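Local coordinates for substrate binding periplasmic protein (Ralstonia solanacearum, PDB 3LOP) that binds leucine in the cleft between its two lobes and probably serves solute uptake, as periplasmic substrate-binding proteins do, at residues A[183-188]-A[213-218]; A[207-212]-A[234-239]; A[227-232]-A[251-256]. All blocks are in the same frame, centred on the assembly; numbering follows the deposited sequence.

Contact 1 of 3, residues A[183-188]-A[213-218]; sequences ANVGPA and VRQYRA
The end of the Gln215 side chain lies against the Val185 methyl and comes lightly up to Gly186, joining two neighbouring helices of the alpha/beta lobe of a periplasmic binding protein. Helix 186-194 leads from strand 174-178 to strand 199-203, and helix 206-218 then leads on to strand 224-227, so the two belong to successive beta-alpha-beta crossovers of one parallel sheet. The touching is all van der Waals and thin. The side chain of Val185 sets out toward helix 206-218, and its CG2 methyl stops 4.4 Å from Gln215 CD. Gln215 itself leaves its helix with CG opposite the carbonyl carbon (chi1 -68°) and then runs straight out (chi2 169°), which carries the amide across to the start of the other helix. There Gly186 presents only its backbone, and the approach is light. The Gln215 side chain also touches Val189, one turn further along helix 186-194, while Val185 is buried against Pro208 and Gln211 nearer the start of helix 206-218.

Hydrogen bonds run within each segment or out to its surroundings. Tyr216 OH and the guanidinium of Arg217 reach residues just beyond the end of their helix: Tyr216 OH bonds to Ala223 N, Arg217 NH1 to Gly221 O and Arg217 NH2 to Ala223 O. Along the helix, Ala218 N bonds to Arg214 O at 2.9 Å. Ahead of helix 186-194 the chain makes an inverse gamma turn centred on Asn184, with a weak bond from Val185 N to Ala183 O of 2.9 Å.

Contact 2 of 3, residues A[207-212]-A[234-239]; sequences EPAAQF and GILQKV
Leu236 holds CG anti to its backbone N (chi1 -178°) and turns at chi2 (61°), which lays its CD1 methyl against the backbone of Ala210. Val239, one turn later, likewise has CG1 opposite its backbone N, and this branch faces the Ala210 side chain. The Ala210 methyl thus lies between the two: its CB is 3.6 Å from Val239 CG1 and 4.0 Å from Leu236 CD1. Leu236 CD1 does more than touch that methyl. It comes over the helix backbone, 3.5 Å from Ala210 CA, and continues to Ala209, whose carbonyl carbon C is 4.0 Å away. The small alanine on helix 206-218 lets the chains come close, with Ala210 CA and Leu236 CA 5.2 Å apart. The axes of the two short helical segments approach to 8.8 Å and cross at -43°, pointing roughly the same way.

These helices follow strands 199-203 and 224-227, adjacent in the parallel sheet of this lobe of the periplasmic binding protein, and both therefore begin at the carboxyl-terminal edge of the sheet, where the ligand cleft lies. The side chain of Ala209 is about 9 Å from the bound leucine. Near the start of helix 206-218, Glu207 OE1 is hydrogen-bonded to Ser17 OG of the other lobe. Phe212 lies on another side of this helix, packed on Ile200 and Leu202 of the sheet and on Val189 and Leu192 of helix 186-194. Leu236 also rests on Val245 of helix 242-245. Within helix 233-240, Val239 N bonds to Ile235 O at 3.0 Å.

Contact 3 of 3, residues A[227-232]-A[251-256]; sequences GLSSID and ALVMPN. With LEU (leucine), chain B.
Ser229 and Val253 form the tight part of this contact: the Val253 CG2 methyl packs 3.9 Å from Ser229 CB and 4.0 Å from Ser229 OG. With chi1 at 62°, that hydroxyl oxygen sits between its own backbone N and carbonyl carbon; its main partner is Glu128 OE2, with a weak bond to Lys122 NZ, and the side chain is about 4 Å from the magnesium ion. Toward Gly227 and Ala251 the segments fit more loosely and a water bridges the two, 2.7 Å from Gly227 O, to which it probably donates, and accepting from Ala251 N at 2.9 Å.

The type I turn from Leu228 to Ile231 carries Ser230 into the ligand pocket, its CB 3.8 Å from CB of the bound leucine, while Ser230 OG is tied to Ala204 O. Asp232 then N-caps helix 233-240 through OD1 to Gly234 N, and its OD2 bonds to the backbone N of Arg285, another pocket residue. The contact thus bridges two sheets: segment 227-232 leaves strand 224-227 at the edge of the parallel sheet, and Leu252 pairs with Glu344 in the antiparallel one, with helices 125-138 and 284-303 alongside.

How the contacts relate
Contacts 1 and 2 share helix 206-218 and have centres 10 Å apart. Val185 joins them, with CG2 3.7 Å from Phe212 N, and Arg214 NH2 probably hydrogen-bonds to Val239 O at 2.8 Å. Contact 2 meets contact 3, its centre 14 Å away, through Ile231: CD1 is 3.5 Å from Ala209 CB, and CG2 packs on Leu236 CD2. Contacts 1 and 3 do not touch, their nearest atoms being about 7 Å apart. The contacts approach the pocket in order: the Val185 side chain of contact 1 is about 13 Å from the bound leucine and that of Ala209 in contact 2 about 9 Å, whereas Ser230 of contact 3 touches it.

Contact 1 of 3, residues A[183-188]-A[213-218]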
ATOM      1  N   ALA A 183      -7.807 -15.460  -6.222  1.00 10.28           N
ATOM      2  CA  ALA A 183      -6.847 -16.095  -5.335  1.00 10.56           C
ATOM      3  C   ALA A 183      -6.593 -17.488  -5.908  1.00 10.26           C
ATOM      4  O   ALA A 183      -6.288 -18.428  -5.177  1.00 12.06           O
ATOM      5  CB  ALA A 183      -7.411 -16.194  -3.923  1.00 11.24           C
ATOM      6  N   ASN A 184      -6.732 -17.612  -7.225  1.00 10.88           N
ATOM      7  CA  ASN A 184      -6.522 -18.892  -7.898  1.00  9.70           C
ATOM      8  C   ASN A 184      -5.035 -19.127  -8.117  1.00  9.97           C
ATOM      9  O   ASN A 184      -4.508 -18.914  -9.212  1.00  9.81           O
ATOM     10  CB  ASN A 184      -7.265 -18.921  -9.236  1.00 13.38           C
ATOM     11  CG  ASN A 184      -8.769 -18.792  -9.067  1.00 15.65           C
ATOM     12  OD1 ASN A 184      -9.342 -19.310  -8.107  1.00 18.47           O
ATOM     13  ND2 ASN A 184      -9.416 -18.115 -10.006  1.00 17.84           N
ATOM     14  N   VAL A 185      -4.373 -19.589  -7.062  1.00  9.17           N
ATOM     15  CA  VAL A 185      -2.937 -19.830  -7.089  1.00  8.00           C
ATOM     16  C   VAL A 185      -2.526 -21.299  -7.177  1.00  9.09           C
ATOM     17  O   VAL A 185      -1.337 -21.610  -7.155  1.00  7.39           O
ATOM     18  CB  VAL A 185      -2.272 -19.220  -5.836  1.00  8.13           C
ATOM     19  CG1 VAL A 185      -2.494 -17.711  -5.810  1.00  7.16           C
ATOM     20  CG2 VAL A 185      -2.855 -19.850  -4.582  1.00  8.45           C
ATOM     21  N   GLY A 186      -3.504 -22.196  -7.280  1.00  8.53           N
ATOM     22  CA  GLY A 186      -3.197 -23.616  -7.356  1.00  9.13           C
ATOM     23  C   GLY A 186      -2.075 -23.966  -8.321  1.00  9.52           C
ATOM     24  O   GLY A 186      -1.084 -24.583  -7.926  1.00  9.03           O
ATOM     25  N   PRO A 187      -2.206 -23.594  -9.601  1.00  9.17           N
ATOM     26  CA  PRO A 187      -1.174 -23.888 -10.599  1.00  8.63           C
ATOM     27  C   PRO A 187       0.184 -23.309 -10.210  1.00  7.83           C
ATOM     28  O   PRO A 187       1.225 -23.917 -10.458  1.00  7.87           O
ATOM     29  CB  PRO A 187      -1.740 -23.257 -11.868  1.00  9.95           C
ATOM     30  CG  PRO A 187      -3.219 -23.410 -11.677  1.00 10.06           C
ATOM     31  CD  PRO A 187      -3.397 -23.004 -10.237  1.00  9.68           C
ATOM     32  N   ALA A 188       0.169 -22.131  -9.593  1.00  7.17           N
ATOM     33  CA  ALA A 188       1.409 -21.487  -9.176  1.00  6.35           C
ATOM     34  C   ALA A 188       2.078 -22.282  -8.061  1.00  6.65           C
ATOM     35  O   ALA A 188       3.304 -22.414  -8.026  1.00  7.23           O
ATOM     36  CB  ALA A 188       1.127 -20.066  -8.712  1.00  5.09           C
ATOM     37  N   VAL A 213       0.874 -19.081   0.324  1.00  5.54           N
ATOM     38  CA  VAL A 213       1.686 -19.437   1.482  1.00  5.95           C
ATOM     39  C   VAL A 213       1.133 -20.639   2.246  1.00  6.90           C
ATOM     40  O   VAL A 213       1.877 -21.567   2.562  1.00  6.30           O
ATOM     41  CB  VAL A 213       1.839 -18.236   2.445  1.00  6.75           C
ATOM     42  CG1 VAL A 213       2.559 -18.662   3.714  1.00  7.33           C
ATOM     43  CG2 VAL A 213       2.625 -17.130   1.758  1.00  8.44           C
ATOM     44  N   ARG A 214      -0.166 -20.634   2.533  1.00  6.64           N
ATOM     45  CA  ARG A 214      -0.765 -21.748   3.261  1.00  7.44           C
ATOM     46  C   ARG A 214      -0.588 -23.069   2.520  1.00  7.50           C
ATOM     47  O   ARG A 214      -0.150 -24.062   3.101  1.00  7.59           O
ATOM     48  CB  ARG A 214      -2.261 -21.502   3.503  1.00  8.73           C
ATOM     49  CG  ARG A 214      -2.961 -22.670   4.206  1.00 11.19           C
ATOM     50  CD  ARG A 214      -4.462 -22.441   4.372  1.00 12.97           C
ATOM     51  NE  ARG A 214      -4.793 -21.539   5.473  1.00 14.94           N
ATOM     52  CZ  ARG A 214      -4.637 -21.828   6.762  1.00 15.91           C
ATOM     53  NH1 ARG A 214      -4.148 -23.004   7.132  1.00 18.53           N
ATOM     54  NH2 ARG A 214      -4.985 -20.944   7.688  1.00 16.25           N
ATOM     55  N   GLN A 215      -0.932 -23.073   1.238  1.00  7.60           N
ATOM     56  CA  GLN A 215      -0.833 -24.276   0.413  1.00  7.95           C
ATOM     57  C   GLN A 215       0.600 -24.727   0.166  1.00  7.72           C
ATOM     58  O   GLN A 215       0.901 -25.918   0.223  1.00  9.06           O
ATOM     59  CB  GLN A 215      -1.538 -24.043  -0.924  1.00  8.54           C
ATOM     60  CG  GLN A 215      -3.049 -23.894  -0.801  1.00  9.89           C
ATOM     61  CD  GLN A 215      -3.697 -23.404  -2.082  1.00 11.26           C
ATOM     62  OE1 GLN A 215      -3.391 -23.886  -3.171  1.00 13.08           O
ATOM     63  NE2 GLN A 215      -4.612 -22.447  -1.955  1.00 13.95           N
ATOM     64  N   TYR A 216       1.484 -23.777  -0.122  1.00  5.95           N
ATOM     65  CA  TYR A 216       2.883 -24.098  -0.377  1.00  6.16           C
ATOM     66  C   TYR A 216       3.504 -24.799   0.828  1.00  6.29           C
ATOM     67  O   TYR A 216       4.139 -25.845   0.687  1.00  6.80           O
ATOM     68  CB  TYR A 216       3.662 -22.818  -0.702  1.00  4.83           C
ATOM     69  CG  TYR A 216       5.145 -23.024  -0.934  1.00  3.89           C
ATOM     70  CD1 TYR A 216       5.610 -23.671  -2.078  1.00  4.16           C
ATOM     71  CD2 TYR A 216       6.081 -22.591   0.004  1.00  4.32           C
ATOM     72  CE1 TYR A 216       6.975 -23.885  -2.280  1.00  4.94           C
ATOM     73  CE2 TYR A 216       7.441 -22.798  -0.188  1.00  5.25           C
ATOM     74  CZ  TYR A 216       7.882 -23.447  -1.330  1.00  4.29           C
ATOM     75  OH  TYR A 216       9.230 -23.675  -1.504  1.00  4.77           O
ATOM     76  N   ARG A 217       3.315 -24.223   2.013  1.00  5.69           N
ATOM     77  CA  ARG A 217       3.862 -24.803   3.235  1.00  5.47           C
ATOM     78  C   ARG A 217       3.177 -26.120   3.599  1.00  7.79           C
ATOM     79  O   ARG A 217       3.834 -27.069   4.021  1.00  7.93           O
ATOM     80  CB  ARG A 217       3.733 -23.811   4.397  1.00  4.95           C
ATOM     81  CG  ARG A 217       4.786 -22.706   4.407  1.00  5.59           C
ATOM     82  CD  ARG A 217       6.090 -23.177   5.052  1.00  6.84           C
ATOM     83  NE  ARG A 217       7.003 -22.059   5.279  1.00  6.67           N
ATOM     84  CZ  ARG A 217       7.988 -21.702   4.459  1.00  5.51           C
ATOM     85  NH1 ARG A 217       8.218 -22.381   3.340  1.00  4.21           N
ATOM     86  NH2 ARG A 217       8.734 -20.645   4.750  1.00  4.35           N
ATOM     87  N   ALA A 218       1.861 -26.182   3.425  1.00  8.16           N
ATOM     88  CA  ALA A 218       1.119 -27.393   3.759  1.00  9.57           C
ATOM     89  C   ALA A 218       1.580 -28.580   2.925  1.00 10.52           C
ATOM     90  O   ALA A 218       1.536 -29.724   3.381  1.00 12.23           O
ATOM     91  CB  ALA A 218      -0.376 -27.165   3.556  1.00  9.88           C
TER

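Contact 2 of 3, residues A[207-212]-A[234-239]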
ATOM      1  N   GLU A 207      -4.930 -11.710  -0.553  1.00  5.91           N
ATOM      2  CA  GLU A 207      -5.580 -13.017  -0.623  1.00  7.66           C
ATOM      3  C   GLU A 207      -4.785 -14.090  -1.364  1.00  6.27           C
ATOM      4  O   GLU A 207      -4.584 -15.183  -0.836  1.00  5.50           O
ATOM      5  CB  GLU A 207      -6.986 -12.891  -1.218  1.00  9.71           C
ATOM      6  CG  GLU A 207      -7.765 -14.201  -1.180  1.00 15.89           C
ATOM      7  CD  GLU A 207      -9.223 -14.039  -1.563  1.00 18.63           C
ATOM      8  OE1 GLU A 207      -9.502 -13.541  -2.673  1.00 19.27           O
ATOM      9  OE2 GLU A 207     -10.094 -14.418  -0.752  1.00 23.64           O
ATOM     10  N   PRO A 208      -4.341 -13.809  -2.600  1.00  5.63           N
ATOM     11  CA  PRO A 208      -3.571 -14.849  -3.289  1.00  5.25           C
ATOM     12  C   PRO A 208      -2.273 -15.171  -2.547  1.00  4.56           C
ATOM     13  O   PRO A 208      -1.837 -16.319  -2.511  1.00  4.49           O
ATOM     14  CB  PRO A 208      -3.338 -14.251  -4.681  1.00  4.81           C
ATOM     15  CG  PRO A 208      -3.461 -12.768  -4.464  1.00  6.96           C
ATOM     16  CD  PRO A 208      -4.607 -12.670  -3.494  1.00  6.79           C
ATOM     17  N   ALA A 209      -1.663 -14.157  -1.943  1.00  4.83           N
ATOM     18  CA  ALA A 209      -0.430 -14.379  -1.197  1.00  5.51           C
ATOM     19  C   ALA A 209      -0.695 -15.346  -0.043  1.00  5.63           C
ATOM     20  O   ALA A 209       0.064 -16.292   0.171  1.00  6.53           O
ATOM     21  CB  ALA A 209       0.107 -13.054  -0.654  1.00  4.84           C
ATOM     22  N   ALA A 210      -1.776 -15.103   0.693  1.00  5.47           N
ATOM     23  CA  ALA A 210      -2.140 -15.946   1.828  1.00  5.89           C
ATOM     24  C   ALA A 210      -2.433 -17.379   1.399  1.00  6.94           C
ATOM     25  O   ALA A 210      -1.960 -18.331   2.023  1.00  6.63           O
ATOM     26  CB  ALA A 210      -3.348 -15.358   2.545  1.00  6.84           C
ATOM     27  N   GLN A 211      -3.210 -17.537   0.331  1.00  6.53           N
ATOM     28  CA  GLN A 211      -3.540 -18.867  -0.159  1.00  6.19           C
ATOM     29  C   GLN A 211      -2.291 -19.584  -0.655  1.00  6.49           C
ATOM     30  O   GLN A 211      -2.116 -20.779  -0.412  1.00  5.25           O
ATOM     31  CB  GLN A 211      -4.584 -18.784  -1.270  1.00  7.56           C
ATOM     32  CG  GLN A 211      -5.963 -18.413  -0.757  1.00 11.13           C
ATOM     33  CD  GLN A 211      -6.546 -19.480   0.151  1.00 17.47           C
ATOM     34  OE1 GLN A 211      -7.526 -19.243   0.857  1.00 20.33           O
ATOM     35  NE2 GLN A 211      -5.950 -20.670   0.129  1.00 18.33           N
ATOM     36  N   PHE A 212      -1.413 -18.858  -1.340  1.00  5.74           N
ATOM     37  CA  PHE A 212      -0.189 -19.475  -1.829  1.00  5.18           C
ATOM     38  C   PHE A 212       0.664 -19.955  -0.655  1.00  5.99           C
ATOM     39  O   PHE A 212       1.125 -21.094  -0.634  1.00  5.62           O
ATOM     40  CB  PHE A 212       0.634 -18.490  -2.666  1.00  5.01           C
ATOM     41  CG  PHE A 212       1.941 -19.062  -3.132  1.00  4.77           C
ATOM     42  CD1 PHE A 212       2.021 -19.770  -4.326  1.00  5.45           C
ATOM     43  CD2 PHE A 212       3.078 -18.961  -2.334  1.00  5.72           C
ATOM     44  CE1 PHE A 212       3.217 -20.379  -4.714  1.00  4.12           C
ATOM     45  CE2 PHE A 212       4.275 -19.564  -2.712  1.00  5.62           C
ATOM     46  CZ  PHE A 212       4.344 -20.276  -3.905  1.00  5.69           C
ATOM     47  N   GLY A 234      -0.045  -8.907   8.910  1.00 11.19           N
ATOM     48  CA  GLY A 234      -1.045  -9.217   9.915  1.00 13.69           C
ATOM     49  C   GLY A 234      -2.132 -10.067   9.297  1.00 14.76           C
ATOM     50  O   GLY A 234      -2.548 -11.077   9.862  1.00 16.45           O
ATOM     51  N   ILE A 235      -2.589  -9.656   8.120  1.00 14.72           N
ATOM     52  CA  ILE A 235      -3.624 -10.382   7.399  1.00 15.23           C
ATOM     53  C   ILE A 235      -3.076 -11.726   6.930  1.00 13.23           C
ATOM     54  O   ILE A 235      -3.758 -12.751   6.997  1.00 14.45           O
ATOM     55  CB  ILE A 235      -4.092  -9.598   6.160  1.00 18.19           C
ATOM     56  CG1 ILE A 235      -4.592  -8.214   6.574  1.00 20.04           C
ATOM     57  CG2 ILE A 235      -5.181 -10.374   5.435  1.00 18.98           C
ATOM     58  CD1 ILE A 235      -4.991  -7.333   5.407  1.00 23.43           C
ATOM     59  N   LEU A 236      -1.835 -11.716   6.460  1.00 11.11           N
ATOM     60  CA  LEU A 236      -1.196 -12.927   5.964  1.00  9.16           C
ATOM     61  C   LEU A 236      -1.171 -14.050   6.998  1.00  9.46           C
ATOM     62  O   LEU A 236      -1.576 -15.175   6.709  1.00  9.59           O
ATOM     63  CB  LEU A 236       0.233 -12.615   5.503  1.00  9.04           C
ATOM     64  CG  LEU A 236       1.045 -13.761   4.893  1.00  8.44           C
ATOM     65  CD1 LEU A 236       0.355 -14.278   3.643  1.00 10.33           C
ATOM     66  CD2 LEU A 236       2.444 -13.275   4.549  1.00  9.72           C
ATOM     67  N   GLN A 237      -0.707 -13.750   8.206  1.00 10.24           N
ATOM     68  CA  GLN A 237      -0.640 -14.783   9.231  1.00 11.47           C
ATOM     69  C   GLN A 237      -2.024 -15.238   9.685  1.00 12.60           C
ATOM     70  O   GLN A 237      -2.211 -16.392  10.061  1.00 12.95           O
ATOM     71  CB  GLN A 237       0.199 -14.308  10.425  1.00 12.92           C
ATOM     72  CG  GLN A 237      -0.383 -13.171  11.231  1.00 15.56           C
ATOM     73  CD  GLN A 237       0.575 -12.700  12.312  1.00 16.13           C
ATOM     74  OE1 GLN A 237       1.478 -11.902  12.055  1.00 15.76           O
ATOM     75  NE2 GLN A 237       0.395 -13.208  13.523  1.00 17.50           N
ATOM     76  N   LYS A 238      -3.000 -14.338   9.632  1.00 13.30           N
ATOM     77  CA  LYS A 238      -4.362 -14.679  10.031  1.00 14.86           C
ATOM     78  C   LYS A 238      -4.994 -15.674   9.061  1.00 14.19           C
ATOM     79  O   LYS A 238      -5.550 -16.696   9.471  1.00 15.29           O
ATOM     80  CB  LYS A 238      -5.225 -13.415  10.098  1.00 17.31           C
ATOM     81  CG  LYS A 238      -6.728 -13.680  10.169  1.00 22.48           C
ATOM     82  CD  LYS A 238      -7.116 -14.460  11.416  1.00 25.48           C
ATOM     83  CE  LYS A 238      -6.834 -13.668  12.680  1.00 27.74           C
ATOM     84  NZ  LYS A 238      -7.248 -14.407  13.903  1.00 30.73           N
ATOM     85  N   VAL A 239      -4.896 -15.376   7.772  1.00 13.19           N
ATOM     86  CA  VAL A 239      -5.478 -16.225   6.741  1.00 12.87           C
ATOM     87  C   VAL A 239      -4.671 -17.482   6.421  1.00 12.61           C
ATOM     88  O   VAL A 239      -5.234 -18.567   6.296  1.00 11.95           O
ATOM     89  CB  VAL A 239      -5.695 -15.420   5.442  1.00 14.72           C
ATOM     90  CG1 VAL A 239      -6.315 -16.302   4.370  1.00 15.08           C
ATOM     91  CG2 VAL A 239      -6.589 -14.220   5.727  1.00 16.04           C
TER

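Contact 3 of 3, residues A[227-232]-A[251-256]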
ATOM      1  N   GLY A 227       7.833 -10.782   0.518  1.00  4.46           N
ATOM      2  CA  GLY A 227       6.935 -10.161  -0.437  1.00  4.28           C
ATOM      3  C   GLY A 227       6.788  -8.664  -0.286  1.00  4.74           C
ATOM      4  O   GLY A 227       7.313  -8.063   0.653  1.00  6.45           O
ATOM      5  N   LEU A 228       6.064  -8.067  -1.228  1.00  3.97           N
ATOM      6  CA  LEU A 228       5.826  -6.627  -1.253  1.00  4.43           C
ATOM      7  C   LEU A 228       4.886  -6.138  -0.153  1.00  4.56           C
ATOM      8  O   LEU A 228       4.135  -6.919   0.434  1.00  5.31           O
ATOM      9  CB  LEU A 228       5.249  -6.225  -2.612  1.00  5.38           C
ATOM     10  CG  LEU A 228       6.165  -6.400  -3.825  1.00  5.60           C
ATOM     11  CD1 LEU A 228       5.384  -6.111  -5.103  1.00  7.92           C
ATOM     12  CD2 LEU A 228       7.363  -5.476  -3.702  1.00  6.12           C
ATOM     13  N   SER A 229       4.925  -4.831   0.101  1.00  5.47           N
ATOM     14  CA  SER A 229       4.088  -4.205   1.124  1.00  5.19           C
ATOM     15  C   SER A 229       2.605  -4.237   0.765  1.00  6.82           C
ATOM     16  O   SER A 229       1.760  -3.729   1.505  1.00  6.95           O
ATOM     17  CB  SER A 229       4.536  -2.762   1.365  1.00  5.42           C
ATOM     18  OG  SER A 229       4.392  -1.982   0.194  1.00  7.05           O
ATOM     19  N   SER A 230       2.296  -4.823  -0.386  1.00  4.82           N
ATOM     20  CA  SER A 230       0.915  -4.971  -0.819  1.00  6.37           C
ATOM     21  C   SER A 230       0.314  -6.114  -0.000  1.00  6.22           C
ATOM     22  O   SER A 230      -0.895  -6.345  -0.020  1.00  7.61           O
ATOM     23  CB  SER A 230       0.868  -5.311  -2.310  1.00  6.86           C
ATOM     24  OG  SER A 230       1.738  -6.391  -2.614  1.00  7.27           O
ATOM     25  N   ILE A 231       1.181  -6.823   0.717  1.00  5.56           N
ATOM     26  CA  ILE A 231       0.776  -7.948   1.553  1.00  5.68           C
ATOM     27  C   ILE A 231       0.939  -7.610   3.036  1.00  6.10           C
ATOM     28  O   ILE A 231       2.048  -7.619   3.566  1.00  7.56           O
ATOM     29  CB  ILE A 231       1.629  -9.187   1.236  1.00  5.29           C
ATOM     30  CG1 ILE A 231       1.494  -9.534  -0.249  1.00  5.35           C
ATOM     31  CG2 ILE A 231       1.196 -10.358   2.113  1.00  6.15           C
ATOM     32  CD1 ILE A 231       2.545 -10.501  -0.756  1.00  5.30           C
ATOM     33  N   ASP A 232      -0.170  -7.307   3.699  1.00  6.24           N
ATOM     34  CA  ASP A 232      -0.150  -6.972   5.120  1.00  7.55           C
ATOM     35  C   ASP A 232       0.216  -8.243   5.894  1.00  7.91           C
ATOM     36  O   ASP A 232      -0.517  -9.231   5.852  1.00  8.20           O
ATOM     37  CB  ASP A 232      -1.538  -6.479   5.538  1.00  8.00           C
ATOM     38  CG  ASP A 232      -1.561  -5.904   6.937  1.00 10.56           C
ATOM     39  OD1 ASP A 232      -0.988  -6.535   7.849  1.00 10.99           O
ATOM     40  OD2 ASP A 232      -2.165  -4.826   7.122  1.00  8.43           O
ATOM     41  N   ALA A 251       9.475  -5.618   3.852  1.00  5.70           N
ATOM     42  CA  ALA A 251      10.105  -4.311   3.909  1.00  7.76           C
ATOM     43  C   ALA A 251       9.085  -3.364   4.526  1.00  8.56           C
ATOM     44  O   ALA A 251       7.962  -3.247   4.038  1.00 12.93           O
ATOM     45  CB  ALA A 251      10.490  -3.842   2.509  1.00  8.35           C
ATOM     46  N   LEU A 252       9.473  -2.713   5.614  1.00  5.89           N
ATOM     47  CA  LEU A 252       8.600  -1.772   6.302  1.00  6.18           C
ATOM     48  C   LEU A 252       8.683  -0.416   5.605  1.00  5.58           C
ATOM     49  O   LEU A 252       9.772   0.143   5.472  1.00  6.65           O
ATOM     50  CB  LEU A 252       9.052  -1.618   7.757  1.00  8.17           C
ATOM     51  CG  LEU A 252       9.053  -2.876   8.631  1.00  9.88           C
ATOM     52  CD1 LEU A 252       9.884  -2.644   9.890  1.00 10.52           C
ATOM     53  CD2 LEU A 252       7.629  -3.235   8.980  1.00 11.57           C
ATOM     54  N   VAL A 253       7.541   0.103   5.156  1.00  3.77           N
ATOM     55  CA  VAL A 253       7.499   1.404   4.491  1.00  4.22           C
ATOM     56  C   VAL A 253       6.518   2.334   5.208  1.00  4.76           C
ATOM     57  O   VAL A 253       6.271   3.462   4.778  1.00  4.74           O
ATOM     58  CB  VAL A 253       7.100   1.270   3.001  1.00  4.28           C
ATOM     59  CG1 VAL A 253       8.138   0.436   2.269  1.00  7.62           C
ATOM     60  CG2 VAL A 253       5.721   0.645   2.870  1.00  5.44           C
HETATM   61  N   MSE A 254       5.972   1.836   6.310  1.00  5.30           N
HETATM   62  CA  MSE A 254       5.026   2.573   7.142  1.00  6.12           C
HETATM   63  C   MSE A 254       5.352   2.304   8.606  1.00  7.25           C
HETATM   64  O   MSE A 254       6.057   1.343   8.923  1.00  8.07           O
HETATM   65  CB  MSE A 254       3.598   2.086   6.882  1.00  7.53           C
HETATM   66  CG  MSE A 254       2.925   2.631   5.637  1.00  9.26           C
HETATM   67 SE   MSE A 254       2.431   4.480   5.849  1.00 13.61          SE
HETATM   68  CE  MSE A 254       3.073   5.147   4.157  1.00 11.81           C
ATOM     69  N   PRO A 255       4.861   3.159   9.519  1.00  6.21           N
ATOM     70  CA  PRO A 255       5.128   2.934  10.942  1.00  6.95           C
ATOM     71  C   PRO A 255       4.603   1.532  11.273  1.00  7.14           C
ATOM     72  O   PRO A 255       3.525   1.141  10.821  1.00  7.18           O
ATOM     73  CB  PRO A 255       4.317   4.036  11.614  1.00  7.04           C
ATOM     74  CG  PRO A 255       4.431   5.165  10.630  1.00  7.37           C
ATOM     75  CD  PRO A 255       4.217   4.467   9.301  1.00  5.82           C
ATOM     76  N   ASN A 256       5.368   0.783  12.058  1.00  6.26           N
ATOM     77  CA  ASN A 256       5.012  -0.585  12.419  1.00  6.35           C
ATOM     78  C   ASN A 256       3.965  -0.681  13.524  1.00  7.58           C
ATOM     79  O   ASN A 256       4.206  -0.254  14.648  1.00  6.12           O
ATOM     80  CB  ASN A 256       6.290  -1.322  12.839  1.00  6.87           C
ATOM     81  CG  ASN A 256       6.049  -2.771  13.215  1.00  5.16           C
ATOM     82  OD1 ASN A 256       4.954  -3.303  13.055  1.00  6.69           O
ATOM     83  ND2 ASN A 256       7.094  -3.422  13.718  1.00  6.49           N
TER
HETATM   84  N   LEU B 400      -2.393  -1.689  -4.517  1.00  4.82           N
HETATM   85  CA  LEU B 400      -2.456  -3.176  -4.445  1.00  7.09           C
HETATM   86  C   LEU B 400      -2.536  -3.625  -3.000  1.00  7.25           C
HETATM   87  O   LEU B 400      -2.990  -4.764  -2.777  1.00  7.88           O
HETATM   88  CB  LEU B 400      -1.215  -3.763  -5.095  1.00  3.61           C
HETATM   89  CG  LEU B 400      -1.053  -3.051  -6.433  1.00  7.47           C
HETATM   90  CD1 LEU B 400       0.359  -2.784  -6.708  1.00  1.00           C
HETATM   91  CD2 LEU B 400      -1.666  -3.854  -7.509  1.00  1.00           C
HETATM   92  OXT LEU B 400      -2.139  -2.832  -2.115  1.00  8.31           O
HETATM   93  O   HOH W   1       7.352  -5.738   1.949  1.00  6.66           O